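Local structure of polyketide biosynthesis 3-hydroxy-3-methylglutaryl-ACP synthase PksG (Bacillus subtilis, 4YXT) at residues N180-Q185 / I338-G343; I6-V11 / A174-E179; G380-K385 / S410-K415; L386-I391 / F405-S410; V198-R203 / Y326-C331. The protein catalyses the aldol condensation of an acetyl group carried on an acyl carrier protein with a beta-ketothioester polyketide intermediate during biosynthesis of the antibiotic bacillaene. The protein carries 1 engineered substitution. All blocks are in the same frame, centred on the assembly; numbering follows the deposited sequence.

Along the chain interaction 2 closes before interaction 1 opens, interaction 5 falls within the span that interaction 1 brackets, and interactions 3 and 4 come last, 4 within the span of 3. Interactions 1 and 2, centres 10 Å apart, touch through Ile6, Glu7, Asn180, Val183 and Phe184 and join strands of the central mixed sheet. Interaction 5 reaches the same sheet through strand 319-327, on the other side of the chain's centre, with its centre 31 Å from that of interaction 1. Interactions 3 and 4, centres 11 Å apart, share Ser410 and belong to a small three-stranded antiparallel sheet and the loop leaving it. Interactions 3 and 5 both touch the second subunit, so core, likely catalytic pocket and dimer surface are each represented.

Interaction 1 (N180-Q185 / I338-G343); sequences NPEVFQ and ITTPQG
Thr339 and Thr340 turn their hydroxyls onto the 180-185 backbone by different first torsions. In Thr339, OG1 stands anti to the carbonyl carbon (chi1 -62°) and donates to Val183 O at 2.7 Å, nearly along the C=O axis. In Thr340, OG1 lies between the backbone N and the carbonyl carbon (chi1 66°), which brings it 2.9 Å from Glu182 OE1 and 3.2 Å from Glu182 O; its single proton has both acceptors in reach. In Glu182 a bend at chi2 (-78°) folds the carboxylate toward the Thr340 hydroxyl. A threonine suits this place because its short hydroxyl can also accept: Gly343 N points at Thr340 OG1 over 3.3 Å, a weak capping bond at the start of helix 341-349.

Gly343 suits its place because a CB here would collide with Glu182 O and Val183 CA. Its CA comes to 3.5 Å from Glu182 O in a CA-H...O contact, and the first turn of the helix lies directly against the 180-185 backbone. Beyond it the strands pair. Gln185 N donates to Ile338 O at 2.9 Å and Ile338 N returns the bond to Gln185 O at 2.8 Å, while a water lies between Pro181 O and Ile338 O. The Phe184 ring turns its edge to Thr339 OG1, and its other contacts include Ile321 and Cys323 of strand 319-327.

Strand 331-339 ends at Thr339, and Thr340 N-caps helix 341-349, which follows at once. Strand 184-195 starts with a classic beta bulge, Val183 and Phe184 both facing Ile6 of strand 5-12, and pairs antiparallel with 331-339 through Gln185 and Ile338 in the central sheet of this thiolase-like enzyme.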
# COMPACT_ATOMS: atom_id res chain seq x y z
N ASN A 180 -16.04 16.00 -9.45
CA ASN A 180 -15.96 17.18 -10.34
C ASN A 180 -14.53 17.57 -10.73
O ASN A 180 -14.05 18.60 -10.33
CB ASN A 180 -16.63 18.41 -9.69
CG ASN A 180 -16.68 19.59 -10.65
OD1 ASN A 180 -16.74 19.41 -11.89
ND2 ASN A 180 -16.62 20.82 -10.09
N PRO A 181 -13.88 16.75 -11.56
CA PRO A 181 -12.44 16.86 -11.77
C PRO A 181 -12.02 17.90 -12.86
O PRO A 181 -11.63 17.53 -14.00
CB PRO A 181 -12.09 15.43 -12.18
CG PRO A 181 -13.26 15.04 -13.01
CD PRO A 181 -14.42 15.55 -12.24
N GLU A 182 -12.02 19.18 -12.51
CA GLU A 182 -11.60 20.22 -13.48
C GLU A 182 -10.12 20.21 -13.77
O GLU A 182 -9.70 20.58 -14.85
CB GLU A 182 -11.97 21.61 -12.98
CG GLU A 182 -13.45 21.80 -12.72
CD GLU A 182 -14.30 22.02 -13.97
OE1 GLU A 182 -13.76 22.20 -15.09
OE2 GLU A 182 -15.55 22.02 -13.80
N VAL A 183 -9.32 19.84 -12.78
CA VAL A 183 -7.88 19.88 -12.95
C VAL A 183 -7.40 18.73 -13.89
O VAL A 183 -6.59 18.94 -14.81
CB VAL A 183 -7.17 19.87 -11.58
CG1 VAL A 183 -5.66 19.84 -11.76
CG2 VAL A 183 -7.58 21.06 -10.71
N PHE A 184 -7.90 17.52 -13.69
CA PHE A 184 -7.52 16.39 -14.55
C PHE A 184 -8.62 15.31 -14.49
O PHE A 184 -8.75 14.55 -13.50
CB PHE A 184 -6.10 15.90 -14.15
CG PHE A 184 -5.52 14.84 -15.01
CD1 PHE A 184 -4.98 15.14 -16.24
CD2 PHE A 184 -5.45 13.52 -14.54
CE1 PHE A 184 -4.40 14.14 -17.04
CE2 PHE A 184 -4.91 12.51 -15.31
CZ PHE A 184 -4.36 12.82 -16.57
N GLN A 185 -9.45 15.29 -15.54
CA GLN A 185 -10.43 14.29 -15.67
C GLN A 185 -9.86 13.09 -16.41
O GLN A 185 -9.41 13.19 -17.54
CB GLN A 185 -11.65 14.80 -16.43
CG GLN A 185 -12.78 13.82 -16.29
CD GLN A 185 -14.05 14.31 -16.94
OE1 GLN A 185 -14.18 15.47 -17.30
NE2 GLN A 185 -15.01 13.40 -17.11
N ILE A 338 -7.99 14.87 -19.31
CA ILE A 338 -8.25 16.19 -19.82
C ILE A 338 -8.23 17.28 -18.74
O ILE A 338 -8.80 17.11 -17.66
CB ILE A 338 -9.62 16.21 -20.58
CG1 ILE A 338 -9.44 15.49 -21.91
CG2 ILE A 338 -10.10 17.65 -20.80
CD1 ILE A 338 -10.71 15.18 -22.66
N THR A 339 -7.55 18.39 -19.04
CA THR A 339 -7.45 19.54 -18.14
C THR A 339 -8.17 20.74 -18.76
O THR A 339 -7.95 21.04 -19.92
CB THR A 339 -5.98 19.95 -17.87
OG1 THR A 339 -5.31 18.87 -17.22
CG2 THR A 339 -5.91 21.18 -16.95
N THR A 340 -9.02 21.41 -18.00
CA THR A 340 -9.81 22.53 -18.54
C THR A 340 -9.20 23.89 -18.14
O THR A 340 -8.38 23.97 -17.20
CB THR A 340 -11.29 22.44 -18.12
OG1 THR A 340 -11.41 22.60 -16.71
CG2 THR A 340 -11.89 21.04 -18.48
N PRO A 341 -9.57 24.97 -18.87
CA PRO A 341 -9.02 26.27 -18.46
C PRO A 341 -9.39 26.57 -17.02
O PRO A 341 -8.57 27.09 -16.28
CB PRO A 341 -9.67 27.26 -19.43
CG PRO A 341 -10.03 26.45 -20.63
CD PRO A 341 -10.38 25.07 -20.10
N GLN A 342 -10.60 26.17 -16.60
CA GLN A 342 -11.03 26.36 -15.22
C GLN A 342 -10.09 25.64 -14.23
O GLN A 342 -9.77 26.16 -13.18
CB GLN A 342 -12.44 25.86 -15.02
CG GLN A 342 -13.49 26.68 -15.72
CD GLN A 342 -13.61 26.36 -17.20
OE1 GLN A 342 -13.02 25.39 -17.71
NE2 GLN A 342 -14.38 27.19 -17.92
N GLY A 343 -9.64 24.42 -14.56
CA GLY A 343 -8.74 23.69 -13.63
C GLY A 343 -7.41 24.39 -13.50
O GLY A 343 -6.87 24.55 -12.39
O HOH W 1 -10.90 18.37 -16.69

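Interaction 2 (I6-V11 / A174-E179)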
# COMPACT_ATOMS: atom_id res chain seq x y z
N ILE A 6 -8.90 14.56 -10.81
CA ILE A 6 -8.31 15.53 -9.89
C ILE A 6 -9.18 16.81 -9.81
O ILE A 6 -9.37 17.48 -10.80
CB ILE A 6 -6.83 15.86 -10.28
CG1 ILE A 6 -5.99 14.59 -10.39
CG2 ILE A 6 -6.24 16.88 -9.36
CD1 ILE A 6 -4.54 14.81 -10.81
N GLU A 7 -9.63 17.14 -8.60
CA GLU A 7 -10.27 18.42 -8.30
C GLU A 7 -9.24 19.45 -7.87
O GLU A 7 -9.36 20.63 -8.15
CB GLU A 7 -11.33 18.24 -7.20
CG GLU A 7 -12.39 17.24 -7.64
CD GLU A 7 -13.56 17.14 -6.69
OE1 GLU A 7 -13.42 17.51 -5.51
OE2 GLU A 7 -14.62 16.68 -7.11
N ALA A 8 -8.17 19.02 -7.23
CA ALA A 8 -7.22 19.98 -6.77
C ALA A 8 -5.92 19.22 -6.48
O ALA A 8 -5.99 18.06 -6.15
CB ALA A 8 -7.77 20.67 -5.53
N MET A 9 -4.77 19.86 -6.65
CA MET A 9 -3.49 19.23 -6.28
C MET A 9 -2.44 20.27 -5.93
O MET A 9 -2.43 21.34 -6.49
CB MET A 9 -2.97 18.26 -7.37
CG MET A 9 -2.25 18.89 -8.54
SD MET A 9 -1.91 17.69 -9.87
CE MET A 9 -0.68 16.66 -9.09
N ASN A 10 -1.58 19.93 -4.97
CA ASN A 10 -0.62 20.86 -4.42
C ASN A 10 0.70 20.21 -4.08
O ASN A 10 0.76 19.08 -3.66
CB ASN A 10 -1.15 21.56 -3.18
CG ASN A 10 -0.21 22.68 -2.73
OD1 ASN A 10 0.31 23.41 -3.55
ND2 ASN A 10 0.07 22.75 -1.49
N VAL A 11 1.77 20.97 -4.21
CA VAL A 11 3.12 20.45 -4.13
C VAL A 11 3.69 21.10 -2.93
O VAL A 11 3.42 22.26 -2.77
CB VAL A 11 3.97 20.93 -5.35
CG1 VAL A 11 5.46 20.61 -5.20
CG2 VAL A 11 3.45 20.31 -6.62
N ALA A 174 -0.03 16.33 -3.03
CA ALA A 174 -1.27 15.87 -2.48
C ALA A 174 -2.27 16.10 -3.57
O ALA A 174 -2.26 17.15 -4.20
CB ALA A 174 -1.61 16.66 -1.23
N VAL A 175 -3.12 15.11 -3.81
CA VAL A 175 -4.06 15.13 -4.89
C VAL A 175 -5.44 14.77 -4.30
O VAL A 175 -5.60 13.67 -3.77
CB VAL A 175 -3.68 14.07 -5.95
CG1 VAL A 175 -4.74 13.96 -7.04
CG2 VAL A 175 -2.32 14.29 -6.62
N LEU A 176 -6.41 15.67 -4.45
CA LEU A 176 -7.80 15.47 -4.11
C LEU A 176 -8.58 14.96 -5.29
O LEU A 176 -8.60 15.58 -6.31
CB LEU A 176 -8.43 16.80 -3.70
CG LEU A 176 -9.85 16.74 -3.12
CD1 LEU A 176 -9.90 16.16 -1.71
CD2 LEU A 176 -10.45 18.13 -3.16
N VAL A 177 -9.25 13.82 -5.12
CA VAL A 177 -9.85 13.09 -6.19
C VAL A 177 -11.34 13.06 -5.88
O VAL A 177 -11.78 12.82 -4.72
CB VAL A 177 -9.25 11.66 -6.29
CG1 VAL A 177 -9.89 10.86 -7.40
CG2 VAL A 177 -7.73 11.71 -6.49
N GLY A 178 -12.13 13.32 -6.92
CA GLY A 178 -13.55 13.53 -6.73
C GLY A 178 -14.39 13.46 -7.98
O GLY A 178 -13.89 13.13 -9.07
N GLU A 179 -15.67 13.78 -7.82
CA GLU A 179 -16.61 13.66 -8.92
C GLU A 179 -16.68 14.90 -9.82
O GLU A 179 -17.25 14.83 -10.87
CB GLU A 179 -17.99 13.26 -8.38
CG GLU A 179 -17.97 11.97 -7.54
CD GLU A 179 -19.32 11.67 -6.93
OE1 GLU A 179 -20.21 12.53 -7.08
OE2 GLU A 179 -19.52 10.59 -6.31
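Val175 fits its two methyl groups against two side chains of the opposite strand. CG1, anti to the backbone N (chi1 174°), meets Ile6 CG1 at 3.6 Å, the two branches crossing obliquely. CG2 meets Met9 CE at 3.8 Å, and here the side chains lie side by side and point the same way; a bend at chi3 (-69°) turns the flexible methionine tip onto the valine. Beta-branched and thioether groups thus pack one apolar face.

On the other face Ala8 and Leu176 stand next to each other, with CB to CB 4.3 Å. Glu7 passes Leu176 at a slant, its OE1 3.8 Å from Leu176 CD2. Its chain runs out extended beside Gly178, where the absence of a side chain lets the carboxylate lie close. This buried acid is satisfied outside the two strands, OE1 by a salt bridge to Lys137 and OE2 by Asn180 N.

Glu7 N donates to Leu176 O at 3.0 Å, and Leu176 N to Ala8 O at 3.0 Å, so two residues face one in a classic beta bulge. The strands run antiparallel at 174°. Helix 301-312 covers Ile6 and Met9, helix 51-64 covers Asn10 and Ala174, and strands 137-145 and 184-195 continue the sheet beyond strands 170-178 and 5-12.

Interaction 3 (G380-K385 / S410-K415)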
# COMPACT_ATOMS: atom_id res chain seq x y z
N GLY A 380 14.51 3.78 13.11
CA GLY A 380 13.86 3.20 14.28
C GLY A 380 13.84 4.05 15.55
O GLY A 380 13.60 3.52 16.62
N THR A 381 14.11 5.33 15.46
CA THR A 381 14.25 6.17 16.67
C THR A 381 13.07 6.08 17.66
O THR A 381 11.92 6.30 17.28
CB THR A 381 14.50 7.64 16.27
OG1 THR A 381 15.66 7.72 15.44
CG2 THR A 381 14.64 8.56 17.47
N ARG A 382 13.38 5.79 18.92
CA ARG A 382 12.39 5.60 19.97
C ARG A 382 12.09 6.88 20.76
O ARG A 382 10.91 7.21 21.02
CB ARG A 382 12.87 4.55 20.94
CG ARG A 382 11.81 4.05 21.91
CD ARG A 382 12.44 3.57 23.21
NE ARG A 382 11.97 2.24 23.59
CZ ARG A 382 12.58 1.10 23.29
NH1 ARG A 382 13.73 1.08 22.60
NH2 ARG A 382 12.05 -0.04 23.71
N ASN A 383 13.15 7.57 21.16
CA ASN A 383 13.03 8.93 21.79
C ASN A 383 14.03 9.92 21.20
O ASN A 383 15.19 9.60 21.05
CB ASN A 383 13.20 8.87 23.32
CG ASN A 383 12.15 8.01 24.00
OD1 ASN A 383 11.03 8.45 24.26
ND2 ASN A 383 12.49 6.77 24.26
N VAL A 384 13.56 11.11 20.88
CA VAL A 384 14.40 12.23 20.51
C VAL A 384 13.62 13.50 20.72
O VAL A 384 12.42 13.54 20.46
CB VAL A 384 14.88 12.16 19.05
CG1 VAL A 384 13.74 11.85 18.07
CG2 VAL A 384 15.54 13.48 18.63
N LYS A 385 14.26 14.56 21.20
CA LYS A 385 13.63 15.88 21.09
C LYS A 385 14.40 16.67 20.03
O LYS A 385 15.61 16.64 20.00
CB LYS A 385 13.54 16.60 22.44
N SER A 410 8.42 10.23 21.37
CA SER A 410 8.52 9.52 22.65
C SER A 410 7.76 8.22 22.59
O SER A 410 6.63 8.17 22.08
CB SER A 410 8.00 10.35 23.81
OG SER A 410 6.80 10.97 23.44
N GLU A 411 8.39 7.19 23.12
CA GLU A 411 7.93 5.81 23.02
C GLU A 411 7.47 5.42 21.59
O GLU A 411 6.46 4.76 21.40
CB GLU A 411 6.88 5.59 24.07
CG GLU A 411 7.33 6.10 25.42
CD GLU A 411 8.74 5.66 25.77
OE1 GLU A 411 8.90 4.54 26.31
OE2 GLU A 411 9.70 6.42 25.49
N PHE A 412 8.27 5.82 20.61
CA PHE A 412 7.97 5.73 19.16
C PHE A 412 6.81 6.58 18.68
O PHE A 412 6.61 6.69 17.49
CB PHE A 412 7.78 4.28 18.68
CG PHE A 412 8.92 3.35 19.05
CD1 PHE A 412 10.10 3.35 18.33
CD2 PHE A 412 8.76 2.41 20.08
CE1 PHE A 412 11.12 2.47 18.63
CE2 PHE A 412 9.76 1.49 20.37
CZ PHE A 412 10.94 1.53 19.64
N HIS A 413 6.09 7.26 19.57
CA HIS A 413 5.01 8.13 19.12
C HIS A 413 5.55 9.49 18.64
O HIS A 413 6.20 10.22 19.39
CB HIS A 413 3.97 8.25 20.22
CG HIS A 413 2.77 9.05 19.84
ND1 HIS A 413 2.13 8.91 18.63
CD2 HIS A 413 2.11 10.02 20.51
CE1 HIS A 413 1.14 9.78 18.56
NE2 HIS A 413 1.11 10.46 19.68
N ARG A 414 5.29 9.83 17.39
CA ARG A 414 5.71 11.11 16.83
C ARG A 414 4.77 12.26 17.12
O ARG A 414 3.57 12.18 16.84
CB ARG A 414 5.88 11.04 15.32
CG ARG A 414 6.78 9.93 14.91
CD ARG A 414 7.24 10.06 13.50
NE ARG A 414 8.31 9.12 13.27
CZ ARG A 414 9.29 9.33 12.40
NH1 ARG A 414 9.35 10.45 11.72
NH2 ARG A 414 10.24 8.42 12.26
N LYS A 415 5.32 13.37 17.61
CA LYS A 415 4.46 14.50 17.90
C LYS A 415 4.88 15.71 17.10
O LYS A 415 6.05 16.03 17.03
CB LYS A 415 4.44 14.74 19.39
CG LYS A 415 3.91 13.50 20.15
CD LYS A 415 4.25 13.54 21.62
CE LYS A 415 3.74 14.82 22.27
NZ LYS A 415 4.77 15.28 23.24
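Arg382 and Phe412 are joined twice, by backbone and by side chain. Phe412 N donates to Arg382 O at 3.0 Å with a nearly straight N-H...O angle of 168°, in the carbonyl plane and on a lone pair. Next to it, Glu411 N donates to Asn383 OD1 at 3.1 Å, but from above the amide plane, 46° out of it. The short asparagine side chain is what reaches this turn amide. Asn383 ND2 reaches Glu411 OE2 in a weak bond of 3.1 Å; since OD1 lies only 2.7 Å from the same OE2, two acceptors face each other and this pairing is doubtful.

The apolar part of Arg382 covers the ring. Its CG sits over the face of Phe412, 3.6 Å from the centroid, as a CH-pi contact, and a bend at chi3 brings the guanidinium back until one of its faces lies over Phe412 CZ, its plane 37° from the ring. Gly380 O meets the ring edge, 3.4 Å from CE1. Phe412 also packs on Pro204 of the second subunit.

Ser410 O accepts from His413 N, and Ser410 N donates to His413 O. With Glu411 and Phe412 at positive phi between them, this is a type I' turn, the tight two-residue connection of a beta hairpin, here between strands 403-410 and 413-419.

Interaction 4 (L386-I391 / F405-S410); sequences LDFEMI and FLEEIS
Leu386 and Leu406 meet branch against branch. Leu386 holds CG anti to its carbonyl carbon (chi1 -77°), and a chi2 of 123°, away from the usual staggered values, turns CD1 onto Leu406 CG at 3.6 Å. The same methyl is 3.8 Å from Leu406 CD2 and 3.7 Å from Leu406 O, so it rests on both the side chain and the backbone of the strand. Leu406 has CG anti to its backbone N, which brings CG against that methyl. Leucine suits position 386, since its forked end presents a methyl to both the side chain and the backbone of the neighbouring strand; Pro47 and Val377 add to the apolar surroundings of Leu386.

The only hydrogen bond between the two segments is Leu386 N to Glu407 O, 3.1 Å. It comes just past strand 384-385, an outer strand of a three-stranded antiparallel sheet whose middle strand is 403-410. That middle strand is bulged here: Glu407 and Glu408 both face Lys415 of the third strand. After Leu386 the chain leaves the sheet through a type I turn from Asp387 to Met390.

Phe388, the second residue of that turn, has CG anti to its carbonyl carbon (chi1 -62°), which sends the ring back toward the strand. It comes edge first: Leu406 O lies near the ring plane, 3.3 Å from Phe388 CE1, consistent with a weakly polarised aromatic C-H facing the oxygen. The same CE1 is 3.8 Å from Phe405 CB. The Phe405 ring itself leads away, toward Tyr48, which also meets Phe388 edge-to-face.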
# COMPACT_ATOMS: atom_id res chain seq x y z
N LEU A 386 13.68 17.35 19.15
CA LEU A 386 14.29 18.14 18.08
C LEU A 386 14.42 19.63 18.40
O LEU A 386 13.67 20.16 19.22
CB LEU A 386 13.49 17.94 16.78
CG LEU A 386 13.84 16.57 16.17
CD1 LEU A 386 12.59 15.74 15.98
CD2 LEU A 386 14.63 16.71 14.88
N ASP A 387 15.38 20.28 17.74
CA ASP A 387 15.63 21.72 17.91
C ASP A 387 15.49 22.48 16.61
O ASP A 387 16.27 22.35 15.68
CB ASP A 387 17.02 22.00 18.48
CG ASP A 387 17.40 23.48 18.38
OD1 ASP A 387 16.76 24.35 19.04
OD2 ASP A 387 18.31 23.76 17.58
N PHE A 388 14.47 23.32 16.59
CA PHE A 388 14.16 24.11 15.44
C PHE A 388 15.18 25.21 15.21
O PHE A 388 14.96 26.07 14.39
CB PHE A 388 12.76 24.69 15.60
CG PHE A 388 11.67 23.64 15.70
CD1 PHE A 388 11.76 22.44 15.01
CD2 PHE A 388 10.55 23.88 16.48
CE1 PHE A 388 10.76 21.50 15.10
CE2 PHE A 388 9.54 22.94 16.57
CZ PHE A 388 9.64 21.75 15.87
N GLU A 389 16.29 25.19 15.94
CA GLU A 389 17.37 26.19 15.80
C GLU A 389 18.68 25.56 15.30
O GLU A 389 19.69 26.24 15.18
CB GLU A 389 17.62 26.91 17.15
CG GLU A 389 16.39 27.52 17.82
CD GLU A 389 15.93 28.83 17.20
OE1 GLU A 389 15.06 29.49 17.80
OE2 GLU A 389 16.43 29.21 16.12
N MET A 390 18.66 24.26 15.00
CA MET A 390 19.83 23.54 14.49
C MET A 390 20.42 24.20 13.23
O MET A 390 21.53 23.89 12.85
CB MET A 390 19.48 22.08 14.18
N ILE A 391 19.62 25.05 12.58
CA ILE A 391 20.10 26.07 11.64
C ILE A 391 19.27 27.34 11.86
O ILE A 391 18.24 27.52 11.22
CB ILE A 391 19.94 25.65 10.15
CG1 ILE A 391 20.69 24.34 9.86
CG2 ILE A 391 20.44 26.77 9.24
CD1 ILE A 391 20.51 23.82 8.45
N PHE A 405 5.79 20.58 11.78
CA PHE A 405 7.15 20.11 11.99
C PHE A 405 7.17 19.05 13.04
O PHE A 405 6.30 19.03 13.89
CB PHE A 405 8.07 21.27 12.37
CG PHE A 405 8.36 22.17 11.23
CD1 PHE A 405 9.12 21.72 10.16
CD2 PHE A 405 7.82 23.45 11.19
CE1 PHE A 405 9.35 22.52 9.06
CE2 PHE A 405 8.06 24.26 10.09
CZ PHE A 405 8.83 23.80 9.03
N LEU A 406 8.15 18.16 12.95
CA LEU A 406 8.33 17.10 13.92
C LEU A 406 8.99 17.74 15.13
O LEU A 406 10.08 18.31 15.02
CB LEU A 406 9.26 16.02 13.36
CG LEU A 406 9.63 14.81 14.21
CD1 LEU A 406 8.45 14.07 14.82
CD2 LEU A 406 10.48 13.82 13.42
N GLU A 407 8.34 17.64 16.27
CA GLU A 407 8.80 18.25 17.50
C GLU A 407 9.59 17.24 18.33
O GLU A 407 10.57 17.58 18.96
CB GLU A 407 7.58 18.76 18.27
CG GLU A 407 7.86 19.70 19.45
CD GLU A 407 6.81 19.61 20.54
OE1 GLU A 407 6.30 18.48 20.81
OE2 GLU A 407 6.50 20.66 21.15
N GLU A 408 9.13 15.99 18.35
CA GLU A 408 9.68 15.00 19.25
C GLU A 408 9.12 13.61 18.95
O GLU A 408 8.00 13.48 18.49
CB GLU A 408 9.26 15.38 20.67
CG GLU A 408 10.01 14.65 21.78
CD GLU A 408 9.16 14.48 23.04
OE1 GLU A 408 8.16 15.23 23.21
OE2 GLU A 408 9.50 13.59 23.85
N ILE A 409 9.87 12.58 19.31
CA ILE A 409 9.35 11.20 19.32
C ILE A 409 9.51 10.70 20.74
O ILE A 409 10.61 10.78 21.30
CB ILE A 409 10.10 10.30 18.31
CG1 ILE A 409 10.16 10.97 16.94
CG2 ILE A 409 9.48 8.92 18.18
CD1 ILE A 409 10.95 10.22 15.89
N SER A 410 8.42 10.23 21.37
CA SER A 410 8.52 9.52 22.65
C SER A 410 7.76 8.22 22.59
O SER A 410 6.63 8.17 22.08
CB SER A 410 8.00 10.35 23.81
OG SER A 410 6.80 10.97 23.44

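Interaction 5 (V198-R203 / Y326-C331)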
# COMPACT_ATOMS: atom_id res chain seq x y z
N VAL A 198 12.33 -6.90 -11.62
CA VAL A 198 13.71 -6.56 -12.02
C VAL A 198 14.39 -5.88 -10.85
O VAL A 198 13.74 -5.17 -10.10
CB VAL A 198 13.76 -5.53 -13.18
CG1 VAL A 198 13.67 -6.22 -14.49
CG2 VAL A 198 12.68 -4.47 -13.06
N MET A 199 15.68 -6.10 -10.69
CA MET A 199 16.37 -5.55 -9.54
C MET A 199 17.11 -4.29 -9.92
O MET A 199 18.30 -4.22 -9.74
CB MET A 199 17.40 -6.55 -9.00
CG MET A 199 16.82 -7.62 -8.10
SD MET A 199 16.00 -7.10 -6.56
CE MET A 199 17.35 -6.34 -5.67
N ASP A 200 16.42 -3.27 -10.38
CA ASP A 200 17.12 -2.08 -10.87
C ASP A 200 17.48 -1.12 -9.75
O ASP A 200 18.60 -0.60 -9.70
CB ASP A 200 16.39 -1.40 -12.04
CG ASP A 200 14.91 -1.12 -11.76
OD1 ASP A 200 14.30 -1.81 -10.93
OD2 ASP A 200 14.37 -0.18 -12.36
N THR A 201 16.54 -0.87 -8.85
CA THR A 201 16.83 -0.08 -7.69
C THR A 201 15.87 -0.49 -6.56
O THR A 201 14.73 -0.88 -6.80
CB THR A 201 16.70 1.44 -7.95
OG1 THR A 201 15.34 1.82 -7.77
CG2 THR A 201 17.16 1.89 -9.35
N CYS A 202 16.37 -0.37 -5.33
CA CYS A 202 15.65 -0.80 -4.14
C CYS A 202 16.17 -0.10 -2.90
O CYS A 202 17.23 0.60 -2.93
CB CYS A 202 15.77 -2.33 -3.95
SG CYS A 202 17.45 -2.97 -3.82
N ARG A 203 15.42 -0.28 -1.81
CA ARG A 203 15.73 0.24 -0.46
C ARG A 203 15.70 -0.88 0.60
O ARG A 203 14.82 -0.95 1.49
CB ARG A 203 14.79 1.36 -0.08
CG ARG A 203 14.96 2.61 -0.93
CD ARG A 203 14.14 3.76 -0.35
NE ARG A 203 14.53 5.07 -0.87
CZ ARG A 203 14.10 6.24 -0.38
NH1 ARG A 203 13.22 6.28 0.62
NH2 ARG A 203 14.53 7.39 -0.92
N TYR A 326 6.54 5.24 -13.74
CA TYR A 326 7.47 4.14 -13.60
C TYR A 326 7.90 4.05 -12.17
O TYR A 326 8.25 5.02 -11.56
CB TYR A 326 8.74 4.36 -14.43
CG TYR A 326 9.74 3.21 -14.24
CD1 TYR A 326 10.84 3.33 -13.42
CD2 TYR A 326 9.54 1.97 -14.89
CE1 TYR A 326 11.72 2.26 -13.24
CE2 TYR A 326 10.42 0.91 -14.70
CZ TYR A 326 11.50 1.07 -13.88
OH TYR A 326 12.31 -0.01 -13.68
N GLY A 327 7.97 2.84 -11.68
CA GLY A 327 8.70 2.62 -10.47
C GLY A 327 9.58 1.42 -10.64
O GLY A 327 9.21 0.45 -11.30
N SER A 328 10.73 1.48 -9.99
CA SER A 328 11.64 0.39 -9.91
C SER A 328 11.04 -0.83 -9.35
O SER A 328 10.24 -0.74 -8.44
CB SER A 328 12.80 0.76 -8.98
OG SER A 328 13.62 1.67 -9.63
N GLY A 329 11.48 -1.99 -9.82
CA GLY A 329 11.14 -3.20 -9.10
C GLY A 329 10.49 -4.35 -9.83
O GLY A 329 10.85 -5.49 -9.52
N CYS A 330 9.53 -4.12 -10.77
CA CYS A 330 9.13 -2.82 -11.28
C CYS A 330 7.65 -2.88 -11.71
O CYS A 330 7.12 -3.96 -11.90
CB CYS A 330 9.92 -2.45 -12.51
SG CYS A 330 9.24 -3.05 -14.11
N CYS A 331 7.01 -1.73 -11.78
CA CYS A 331 5.64 -1.61 -12.36
C CYS A 331 5.54 -0.26 -13.04
O CYS A 331 6.28 0.68 -12.68
CB CYS A 331 4.49 -1.79 -11.29
SG CYS A 331 2.87 -2.14 -12.07
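The Tyr326 ring has Asp200 OD2 at its edge, in its plane, where the phenol and the carboxylate meet tip to tip. Their planes stand 77° apart. Tyr326 OH donates to Asp200 OD2 at 2.5 Å, a very short bond. Ser219 OG, on helix 213-234, bonds Tyr326 OH and, weakly, Asp200 OD2. The first torsion of Asp200 (chi1 51°) sets CG between the backbone N and the carbonyl carbon, and points the acid at the 326-331 segment. Its other oxygen, OD1, receives a weak bond from Gly329 N at 3.0 Å. One short acid can thus hold both a tyrosine and a backbone amide.

Beside it, Thr201 OG1 and Ser328 OG lie 2.5 Å apart, a hydrogen bond in which either hydroxyl could be the donor. Serine and threonine are small enough to meet hydroxyl to hydroxyl between the two segments. Val198 N donates to Gly329 O at 2.9 Å from well above the carbonyl plane, and Lys89 of the second subunit also bonds this oxygen. Val198 CG2 presses on Cys330 CB at 3.5 Å, tighter than usual. Gly329, at backbone angles that suit a residue without CB, precedes a cis peptide to Cys330.

Residues 328-330 are the loop between strands 319-327 and 331-339, closed by paired bonds between Gly327 and Cys331. The side chains of Tyr326 and Ser328 come about 4 Å and 5 Å from those of His250 and Cys114, probably a proton donor/acceptor and the acyl-thioester nucleophile, as in related HMG-CoA synthases, so this hairpin borders the likely catalytic pocket.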